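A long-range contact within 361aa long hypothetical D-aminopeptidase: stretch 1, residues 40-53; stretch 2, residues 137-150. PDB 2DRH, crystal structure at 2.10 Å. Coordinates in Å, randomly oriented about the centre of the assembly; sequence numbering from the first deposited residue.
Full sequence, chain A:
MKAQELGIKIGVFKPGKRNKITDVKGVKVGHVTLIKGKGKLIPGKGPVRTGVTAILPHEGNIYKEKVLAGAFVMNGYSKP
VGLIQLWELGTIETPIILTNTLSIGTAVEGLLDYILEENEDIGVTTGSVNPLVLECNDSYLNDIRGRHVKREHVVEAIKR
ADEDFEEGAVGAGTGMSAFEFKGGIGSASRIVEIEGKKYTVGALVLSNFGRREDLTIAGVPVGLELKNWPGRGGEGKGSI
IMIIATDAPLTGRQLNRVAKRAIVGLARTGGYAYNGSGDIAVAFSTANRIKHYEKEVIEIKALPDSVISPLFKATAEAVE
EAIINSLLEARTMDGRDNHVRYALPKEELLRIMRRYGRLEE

Stretch 1, residues 40-53: KLIPGKGPVRTGVT
Stretch 2 137-150: NDSYLNDIRGRHVK

Stretch 1 begins as a loop, tightens into a turn at Ile-42 to Gly-46 and becomes a strand from Val-48 to Thr-53; stretch 2 is a largely irregular segment laid against it, and together they bury 700 Å². The CA atoms set the register: Gly-44 CA to Gly-146 CA 3.6 Å, Gly-46 CA to Asp-143 CA 5.1 Å, Arg-49 CA to Asn-142 CA 4.8 Å, Gly-51 CA to Val-149 CA 6.2 Å.

The turn is closed by its own backbone. Ile-42 N donates to Gly-46 O at 2.8 Å, and Ile-42 O accepts from Lys-45 N at 2.7 Å and Gly-46 N at 3.0 Å. Those two amides are therefore already satisfied; they lie near the carboxylate of Asp-143 but at poor angles, without bonding to it. Gly-44 N is the amide that the carboxylate takes, with 3.1 Å to Asp-143 OD1 (159°) and 2.9 Å to Asp-143 OD2 (137°). Asp-143, chi1 t, points toward the turn, and its OD2 also accepts a very short 2.5 Å bond from His-148 NE2. This links the imidazole to the acid that holds the turn. His-148, chi1 m, has Val-48 CB over one ring face and Gly-44 O near the plane at its edge, 3.4 Å from His-148 CE1.

Glycine is built into this corner. Gly-44 (phi/psi 103/-17) and Gly-46 (157/-169) have backbone angles at which a CB would jam against the preceding carbonyl. At Gly-146 (-76/-12) the constraint is packing: a CB would lie 3.1 Å from Gly-44 CA and only 2.1 Å from Asp-143 OD2.

Past the cis peptide before Pro-47, the backbone of Asp-143 returns the favour, Asp-143 N donating to Pro-47 O at 3.1 Å. Next comes Asn-142 (chi1 t, chi2 54°), which divides its amide: Asn-142 OD1 accepts from Arg-49 N at 2.9 Å and 165°, while Asn-142 ND2 donates to Asp-138 OD1 at 3.1 Å. The other oxygen of Asp-138 (chi1 p), OD2, receives Thr-50 OG1 at 2.9 Å, with Thr-50 in rotamer t and pointing toward stretch 2. Arg-49 (m, m, t) runs its end away from stretch 2; Arg-49 NH1 bonds Val-48 O at 3.1 Å, and the guanidinium is otherwise satisfied elsewhere in the structure.

The polar chain gives way to valines. Val-149 CG1 lies 3.5 Å from Val-52 CG2, and Val-149 CG2 lies 4.0 Å from Thr-50 CG2, with both valines at chi1 t.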

# COMPACT_ATOMS: atom_id res chain seq x y z
N LYS A 40 25.34 -2.67 -36.70
CA LYS A 40 24.39 -3.76 -36.52
C LYS A 40 24.45 -4.40 -35.14
O LYS A 40 25.53 -4.55 -34.56
CB LYS A 40 24.65 -4.81 -37.60
CG LYS A 40 23.46 -5.17 -38.46
CD LYS A 40 22.67 -6.32 -37.87
CE LYS A 40 21.69 -6.90 -38.88
NZ LYS A 40 21.06 -8.15 -38.35
N LEU A 41 23.29 -4.77 -34.61
CA LEU A 41 23.25 -5.41 -33.30
C LEU A 41 23.65 -6.88 -33.41
O LEU A 41 23.11 -7.62 -34.23
CB LEU A 41 21.85 -5.32 -32.69
CG LEU A 41 21.63 -6.17 -31.44
CD1 LEU A 41 22.49 -5.65 -30.30
CD2 LEU A 41 20.16 -6.15 -31.06
N ILE A 42 24.60 -7.29 -32.59
CA ILE A 42 25.03 -8.68 -32.54
C ILE A 42 24.76 -9.07 -31.10
O ILE A 42 25.62 -8.92 -30.23
CB ILE A 42 26.55 -8.84 -32.84
CG1 ILE A 42 26.85 -8.38 -34.27
CG2 ILE A 42 26.95 -10.31 -32.68
CD1 ILE A 42 28.31 -8.49 -34.66
N PRO A 43 23.53 -9.54 -30.82
CA PRO A 43 23.08 -9.96 -29.48
C PRO A 43 24.07 -10.81 -28.71
O PRO A 43 24.41 -11.92 -29.11
CB PRO A 43 21.77 -10.70 -29.77
CG PRO A 43 21.92 -11.16 -31.20
CD PRO A 43 22.56 -9.96 -31.84
N GLY A 44 24.54 -10.26 -27.58
CA GLY A 44 25.51 -10.97 -26.76
C GLY A 44 26.90 -10.41 -26.96
O GLY A 44 27.79 -10.63 -26.14
N LYS A 45 27.09 -9.67 -28.05
CA LYS A 45 28.39 -9.09 -28.35
C LYS A 45 28.40 -7.55 -28.28
O LYS A 45 29.30 -6.96 -27.67
CB LYS A 45 28.84 -9.56 -29.73
CG LYS A 45 30.12 -8.91 -30.23
CD LYS A 45 30.47 -9.41 -31.63
CE LYS A 45 31.59 -8.58 -32.22
NZ LYS A 45 31.19 -7.14 -32.31
N GLY A 46 27.42 -6.91 -28.91
CA GLY A 46 27.36 -5.46 -28.90
C GLY A 46 26.56 -4.92 -30.07
O GLY A 46 25.89 -5.69 -30.75
N PRO A 47 26.59 -3.60 -30.32
CA PRO A 47 27.33 -2.55 -29.61
C PRO A 47 26.94 -2.43 -28.14
O PRO A 47 25.80 -2.69 -27.77
CB PRO A 47 26.97 -1.29 -30.39
CG PRO A 47 26.73 -1.81 -31.78
CD PRO A 47 25.92 -3.05 -31.51
N VAL A 48 27.90 -2.04 -27.30
CA VAL A 48 27.64 -1.90 -25.87
C VAL A 48 27.65 -0.44 -25.44
O VAL A 48 28.62 0.28 -25.64
CB VAL A 48 28.68 -2.68 -25.03
CG1 VAL A 48 30.07 -2.25 -25.40
CG2 VAL A 48 28.44 -2.44 -23.55
N ARG A 49 26.54 -0.03 -24.83
CA ARG A 49 26.37 1.34 -24.35
C ARG A 49 25.59 1.24 -23.04
O ARG A 49 24.40 1.53 -22.98
CB ARG A 49 25.57 2.15 -25.37
CG ARG A 49 26.15 2.18 -26.79
CD ARG A 49 27.32 3.16 -26.93
NE ARG A 49 27.71 3.35 -28.33
CZ ARG A 49 28.43 2.48 -29.04
NH1 ARG A 49 28.85 1.35 -28.49
NH2 ARG A 49 28.72 2.74 -30.31
N THR A 50 26.27 0.80 -21.98
CA THR A 50 25.63 0.64 -20.69
C THR A 50 26.61 0.99 -19.57
O THR A 50 27.65 1.60 -19.82
CB THR A 50 25.10 -0.82 -20.52
OG1 THR A 50 24.27 -0.90 -19.36
CG2 THR A 50 26.24 -1.80 -20.39
N GLY A 51 26.28 0.63 -18.34
CA GLY A 51 27.18 0.95 -17.24
C GLY A 51 26.56 0.75 -15.88
O GLY A 51 25.48 0.18 -15.75
N VAL A 52 27.24 1.26 -14.85
CA VAL A 52 26.80 1.15 -13.48
C VAL A 52 27.08 2.44 -12.72
O VAL A 52 28.11 3.08 -12.91
CB VAL A 52 27.54 -0.01 -12.76
CG1 VAL A 52 27.15 -0.06 -11.28
CG2 VAL A 52 27.22 -1.33 -13.43
N THR A 53 26.14 2.83 -11.86
CA THR A 53 26.30 4.03 -11.05
C THR A 53 26.00 3.65 -9.60
O THR A 53 24.99 3.01 -9.30
CB THR A 53 25.32 5.14 -11.48
OG1 THR A 53 25.63 5.57 -12.81
CG2 THR A 53 25.41 6.33 -10.53
N ASN A 137 15.78 0.60 -18.89
CA ASN A 137 16.08 -0.21 -20.07
C ASN A 137 16.82 0.60 -21.14
O ASN A 137 16.27 1.55 -21.69
CB ASN A 137 14.75 -0.73 -20.64
CG ASN A 137 14.94 -1.80 -21.71
OD1 ASN A 137 15.94 -1.81 -22.42
ND2 ASN A 137 13.97 -2.68 -21.83
N ASP A 138 18.07 0.25 -21.43
CA ASP A 138 18.84 0.97 -22.45
C ASP A 138 18.88 0.25 -23.80
O ASP A 138 19.72 0.55 -24.64
CB ASP A 138 20.27 1.24 -21.96
CG ASP A 138 20.93 0.01 -21.34
OD1 ASP A 138 20.46 -1.11 -21.61
OD2 ASP A 138 21.92 0.18 -20.59
N SER A 139 17.96 -0.69 -24.01
CA SER A 139 17.93 -1.47 -25.24
C SER A 139 18.00 -0.69 -26.55
O SER A 139 18.56 -1.18 -27.53
CB SER A 139 16.70 -2.37 -25.26
OG SER A 139 15.53 -1.60 -25.32
N TYR A 140 17.43 0.51 -26.60
CA TYR A 140 17.46 1.27 -27.85
C TYR A 140 18.88 1.48 -28.36
O TYR A 140 19.13 1.42 -29.56
CB TYR A 140 16.77 2.63 -27.68
CG TYR A 140 16.54 3.34 -29.00
CD1 TYR A 140 15.60 2.86 -29.92
CD2 TYR A 140 17.29 4.46 -29.35
CE1 TYR A 140 15.41 3.48 -31.15
CE2 TYR A 140 17.12 5.09 -30.58
CZ TYR A 140 16.17 4.60 -31.48
OH TYR A 140 16.00 5.23 -32.69
N LEU A 141 19.82 1.72 -27.45
CA LEU A 141 21.20 1.94 -27.84
C LEU A 141 22.13 0.81 -27.39
O LEU A 141 23.21 0.63 -27.94
CB LEU A 141 21.71 3.26 -27.26
CG LEU A 141 21.06 4.57 -27.75
CD1 LEU A 141 21.60 5.75 -26.94
CD2 LEU A 141 21.36 4.76 -29.23
N ASN A 142 21.69 0.03 -26.41
CA ASN A 142 22.55 -1.03 -25.89
C ASN A 142 22.12 -2.47 -26.16
O ASN A 142 20.94 -2.78 -26.25
CB ASN A 142 22.72 -0.84 -24.38
CG ASN A 142 23.56 -1.92 -23.74
OD1 ASN A 142 24.69 -2.18 -24.17
ND2 ASN A 142 23.03 -2.55 -22.70
N ASP A 143 23.12 -3.34 -26.29
CA ASP A 143 22.89 -4.76 -26.49
C ASP A 143 22.59 -5.26 -25.08
O ASP A 143 23.44 -5.85 -24.41
CB ASP A 143 24.14 -5.46 -27.03
CG ASP A 143 24.06 -6.98 -26.92
OD1 ASP A 143 22.99 -7.54 -27.24
OD2 ASP A 143 25.06 -7.61 -26.51
N ILE A 144 21.37 -5.00 -24.63
CA ILE A 144 20.96 -5.40 -23.29
C ILE A 144 20.92 -6.92 -23.07
O ILE A 144 21.21 -7.40 -21.99
CB ILE A 144 19.59 -4.77 -22.95
CG1 ILE A 144 19.38 -4.78 -21.44
CG2 ILE A 144 18.47 -5.51 -23.68
CD1 ILE A 144 18.27 -3.85 -20.99
N ARG A 145 20.56 -7.68 -24.11
CA ARG A 145 20.51 -9.13 -23.99
C ARG A 145 21.90 -9.69 -23.65
O ARG A 145 22.01 -10.76 -23.06
CB ARG A 145 20.02 -9.77 -25.29
CG ARG A 145 18.56 -9.50 -25.64
CD ARG A 145 18.21 -10.09 -27.02
NE ARG A 145 18.41 -11.54 -27.06
CZ ARG A 145 17.54 -12.43 -26.60
NH1 ARG A 145 16.39 -12.04 -26.08
NH2 ARG A 145 17.83 -13.73 -26.65
N GLY A 146 22.95 -8.97 -24.03
CA GLY A 146 24.31 -9.43 -23.77
C GLY A 146 24.84 -9.32 -22.35
O GLY A 146 25.89 -9.89 -22.05
N ARG A 147 24.16 -8.58 -21.48
CA ARG A 147 24.60 -8.43 -20.09
C ARG A 147 26.09 -8.14 -20.02
O ARG A 147 26.88 -8.96 -19.56
CB ARG A 147 24.27 -9.69 -19.29
CG ARG A 147 22.77 -9.90 -19.09
CD ARG A 147 22.35 -11.34 -19.36
NE ARG A 147 22.10 -12.09 -18.14
CZ ARG A 147 21.77 -13.37 -18.09
NH1 ARG A 147 21.64 -14.07 -19.21
NH2 ARG A 147 21.54 -13.95 -16.92
N HIS A 148 26.48 -6.96 -20.49
CA HIS A 148 27.88 -6.58 -20.52
C HIS A 148 28.41 -6.07 -19.19
O HIS A 148 29.62 -6.02 -18.97
CB HIS A 148 28.09 -5.57 -21.65
CG HIS A 148 27.69 -6.11 -22.98
ND1 HIS A 148 28.34 -7.17 -23.59
CD2 HIS A 148 26.64 -5.81 -23.78
CE1 HIS A 148 27.70 -7.50 -24.70
NE2 HIS A 148 26.67 -6.69 -24.84
N VAL A 149 27.51 -5.69 -18.29
CA VAL A 149 27.92 -5.23 -16.97
C VAL A 149 28.52 -6.43 -16.26
O VAL A 149 27.95 -7.52 -16.27
CB VAL A 149 26.72 -4.75 -16.13
CG1 VAL A 149 27.15 -4.56 -14.69
CG2 VAL A 149 26.18 -3.45 -16.70
N LYS A 150 29.69 -6.24 -15.64
CA LYS A 150 30.33 -7.32 -14.91
C LYS A 150 30.29 -7.02 -13.42
O LYS A 150 30.27 -5.86 -13.01
CB LYS A 150 31.78 -7.51 -15.37
CG LYS A 150 31.93 -7.91 -16.83
CD LYS A 150 33.37 -8.32 -17.15
CE LYS A 150 33.67 -9.75 -16.69
NZ LYS A 150 33.39 -9.99 -15.24